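PDB 4EV0: cyclic AMP receptor protein, which binds cyclic AMP and DNA as a homodimer and activates transcription from a set of promoters in a cAMP-dependent manner. Local coordinates for residues B[149-154]-B[207-212]. Numbering follows the deposited sequence.
Sequences ALLKLL and LLEEIA
L208 reaches across to helix 139-154 with its isobutyl end, where its CD2 meets L150, L151 and L154, the second of these at the backbone. With CG anti to the backbone N (chi1 179°) and the bond from CA to CB directed at the other helix, the branch is carried across to helix 139-154. CD2 of L208 lies 3.8 Å from the backbone N of L151. The L208 side chain crosses that of L150 at about a right angle, with CD2 of L208 3.9 Å from CB of L150 and a wider approach between their CD1 atoms. It meets L154 at a slant, CD2 of L208 being 4.0 Å from CD1 of L154. Helix 205-212, the last of the winged helix-turn-helix domain, here packs on helix 139-154, which opens it, away from the cAMP pocket. The two axes approach to 9.7 Å, with N-to-C directions 135° apart. L151 answers from its own helix: its CD1 sits between A212 and E209, 3.6 Å from CB of A212. The same CD1 of L151 is 3.7 Å from CG of E209, so it touches the aliphatic part of the glutamate. No hydrogen bond links the two segments; the side-chain contacts are mainly between carbons. V202 of strand 199-202 adjoins both L208 and L154. At the dimer interface, the hydroxyl of Y148 of the second subunit hydrogen-bonds to the carbonyl O of A212.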
ATOM      1  N   ALA B 149      -7.457  24.125  -2.795  1.00 46.87           N
ATOM      2  CA  ALA B 149      -7.071  24.204  -4.197  1.00 46.05           C
ATOM      3  C   ALA B 149      -7.837  25.328  -4.933  1.00 49.27           C
ATOM      4  O   ALA B 149      -7.248  26.138  -5.657  1.00 50.52           O
ATOM      5  CB  ALA B 149      -7.308  22.857  -4.886  1.00 44.78           C
ATOM      6  N   LEU B 150      -9.155  25.357  -4.750  1.00 43.04           N
ATOM      7  CA  LEU B 150     -10.006  26.385  -5.335  1.00 47.64           C
ATOM      8  C   LEU B 150      -9.611  27.765  -4.808  1.00 50.99           C
ATOM      9  O   LEU B 150      -9.547  28.739  -5.561  1.00 52.33           O
ATOM     10  CB  LEU B 150     -11.461  26.102  -4.968  1.00 50.42           C
ATOM     11  CG  LEU B 150     -12.136  24.951  -5.700  1.00 50.02           C
ATOM     12  CD1 LEU B 150     -13.524  24.663  -5.119  1.00 52.49           C
ATOM     13  CD2 LEU B 150     -12.201  25.283  -7.182  1.00 51.11           C
ATOM     14  N   LEU B 151      -9.361  27.834  -3.506  1.00 58.34           N
ATOM     15  CA  LEU B 151      -8.862  29.051  -2.881  1.00 60.42           C
ATOM     16  C   LEU B 151      -7.622  29.551  -3.623  1.00 58.84           C
ATOM     17  O   LEU B 151      -7.511  30.741  -3.939  1.00 61.04           O
ATOM     18  CB  LEU B 151      -8.505  28.764  -1.431  1.00 58.64           C
ATOM     19  CG  LEU B 151      -8.756  29.842  -0.399  1.00 65.50           C
ATOM     20  CD1 LEU B 151      -8.649  29.190   0.958  1.00 67.04           C
ATOM     21  CD2 LEU B 151      -7.748  30.979  -0.534  1.00 65.55           C
ATOM     22  N   LYS B 152      -6.708  28.625  -3.920  1.00 57.72           N
ATOM     23  CA  LYS B 152      -5.471  28.955  -4.613  1.00 57.75           C
ATOM     24  C   LYS B 152      -5.705  29.632  -5.972  1.00 60.98           C
ATOM     25  O   LYS B 152      -4.937  30.506  -6.384  1.00 61.48           O
ATOM     26  CB  LYS B 152      -4.587  27.710  -4.767  1.00 53.38           C
ATOM     27  CG  LYS B 152      -3.483  27.636  -3.719  1.00 55.26           C
ATOM     28  CD  LYS B 152      -3.070  26.208  -3.392  1.00 50.85           C
ATOM     29  CE  LYS B 152      -1.992  25.732  -4.340  1.00 53.94           C
ATOM     30  NZ  LYS B 152      -1.427  24.433  -3.894  1.00 53.35           N
ATOM     31  N   LEU B 153      -6.761  29.217  -6.668  1.00 46.77           N
ATOM     32  CA  LEU B 153      -7.132  29.820  -7.947  1.00 50.02           C
ATOM     33  C   LEU B 153      -7.748  31.194  -7.723  1.00 56.47           C
ATOM     34  O   LEU B 153      -7.467  32.128  -8.454  1.00 57.65           O
ATOM     35  CB  LEU B 153      -8.126  28.938  -8.705  1.00 50.27           C
ATOM     36  CG  LEU B 153      -7.661  27.539  -9.132  1.00 47.33           C
ATOM     37  CD1 LEU B 153      -8.815  26.767  -9.758  1.00 46.86           C
ATOM     38  CD2 LEU B 153      -6.479  27.604 -10.097  1.00 46.67           C
ATOM     39  N   LEU B 154      -8.590  31.309  -6.703  1.00 55.85           N
ATOM     40  CA  LEU B 154      -9.119  32.603  -6.316  1.00 59.43           C
ATOM     41  C   LEU B 154      -7.997  33.593  -6.046  1.00 61.26           C
ATOM     42  O   LEU B 154      -8.141  34.792  -6.309  1.00 67.79           O
ATOM     43  CB  LEU B 154      -9.995  32.487  -5.066  1.00 60.44           C
ATOM     44  CG  LEU B 154     -11.495  32.294  -5.281  1.00 64.62           C
ATOM     45  CD1 LEU B 154     -12.214  32.232  -3.940  1.00 65.22           C
ATOM     46  CD2 LEU B 154     -12.072  33.403  -6.166  1.00 69.77           C
ATOM     47  N   LEU B 207     -16.925  31.632   2.618  1.00 66.68           N
ATOM     48  CA  LEU B 207     -17.366  30.353   3.157  1.00 64.33           C
ATOM     49  C   LEU B 207     -16.421  29.249   2.680  1.00 60.12           C
ATOM     50  O   LEU B 207     -16.144  28.283   3.404  1.00 57.29           O
ATOM     51  CB  LEU B 207     -18.801  30.060   2.730  1.00 65.40           C
ATOM     52  CG  LEU B 207     -19.438  28.788   3.294  1.00 67.27           C
ATOM     53  CD1 LEU B 207     -19.120  28.657   4.781  1.00 69.32           C
ATOM     54  CD2 LEU B 207     -20.951  28.779   3.058  1.00 70.12           C
ATOM     55  N   LEU B 208     -15.924  29.413   1.456  1.00 63.27           N
ATOM     56  CA  LEU B 208     -14.956  28.490   0.892  1.00 59.99           C
ATOM     57  C   LEU B 208     -13.679  28.517   1.728  1.00 58.42           C
ATOM     58  O   LEU B 208     -13.175  27.470   2.132  1.00 53.28           O
ATOM     59  CB  LEU B 208     -14.644  28.859  -0.557  1.00 54.72           C
ATOM     60  CG  LEU B 208     -13.623  27.952  -1.226  1.00 52.54           C
ATOM     61  CD1 LEU B 208     -14.277  26.619  -1.609  1.00 50.84           C
ATOM     62  CD2 LEU B 208     -12.974  28.619  -2.456  1.00 51.73           C
ATOM     63  N   GLU B 209     -13.177  29.721   1.996  1.00 79.06           N
ATOM     64  CA  GLU B 209     -11.956  29.894   2.770  1.00 77.43           C
ATOM     65  C   GLU B 209     -12.146  29.277   4.148  1.00 78.73           C
ATOM     66  O   GLU B 209     -11.237  28.667   4.706  1.00 76.14           O
ATOM     67  CB  GLU B 209     -11.599  31.378   2.880  1.00 81.36           C
ATOM     68  CG  GLU B 209     -10.157  31.657   3.318  1.00 80.85           C
ATOM     69  CD  GLU B 209      -9.725  33.106   3.068  1.00 82.77           C
ATOM     70  OE1 GLU B 209     -10.589  34.016   3.138  1.00 86.79           O
ATOM     71  OE2 GLU B 209      -8.522  33.329   2.796  1.00 77.79           O
ATOM     72  N   GLU B 210     -13.350  29.409   4.684  1.00 72.50           N
ATOM     73  CA  GLU B 210     -13.670  28.782   5.959  1.00 74.97           C
ATOM     74  C   GLU B 210     -13.574  27.267   5.847  1.00 70.02           C
ATOM     75  O   GLU B 210     -13.026  26.607   6.723  1.00 68.55           O
ATOM     76  CB  GLU B 210     -15.069  29.188   6.446  1.00 79.19           C
ATOM     77  CG  GLU B 210     -15.195  30.637   6.906  1.00 84.62           C
ATOM     78  CD  GLU B 210     -16.448  30.880   7.750  1.00 94.28           C
ATOM     79  OE1 GLU B 210     -17.397  30.065   7.672  1.00 93.19           O
ATOM     80  OE2 GLU B 210     -16.482  31.883   8.500  1.00100.31           O
ATOM     81  N   ILE B 211     -14.121  26.724   4.765  1.00 60.18           N
ATOM     82  CA  ILE B 211     -14.102  25.281   4.549  1.00 57.56           C
ATOM     83  C   ILE B 211     -12.674  24.761   4.343  1.00 52.18           C
ATOM     84  O   ILE B 211     -12.333  23.691   4.850  1.00 49.90           O
ATOM     85  CB  ILE B 211     -15.027  24.852   3.370  1.00 57.62           C
ATOM     86  CG1 ILE B 211     -16.490  25.143   3.716  1.00 61.08           C
ATOM     87  CG2 ILE B 211     -14.868  23.360   3.075  1.00 53.28           C
ATOM     88  CD1 ILE B 211     -17.447  24.981   2.555  1.00 60.79           C
ATOM     89  N   ALA B 212     -11.845  25.527   3.622  1.00 54.90           N
ATOM     90  CA  ALA B 212     -10.459  25.127   3.363  1.00 52.05           C
ATOM     91  C   ALA B 212      -9.685  24.955   4.671  1.00 53.10           C
ATOM     92  O   ALA B 212      -8.894  24.020   4.832  1.00 47.74           O
ATOM     93  CB  ALA B 212      -9.757  26.124   2.464  1.00 47.70           C
TER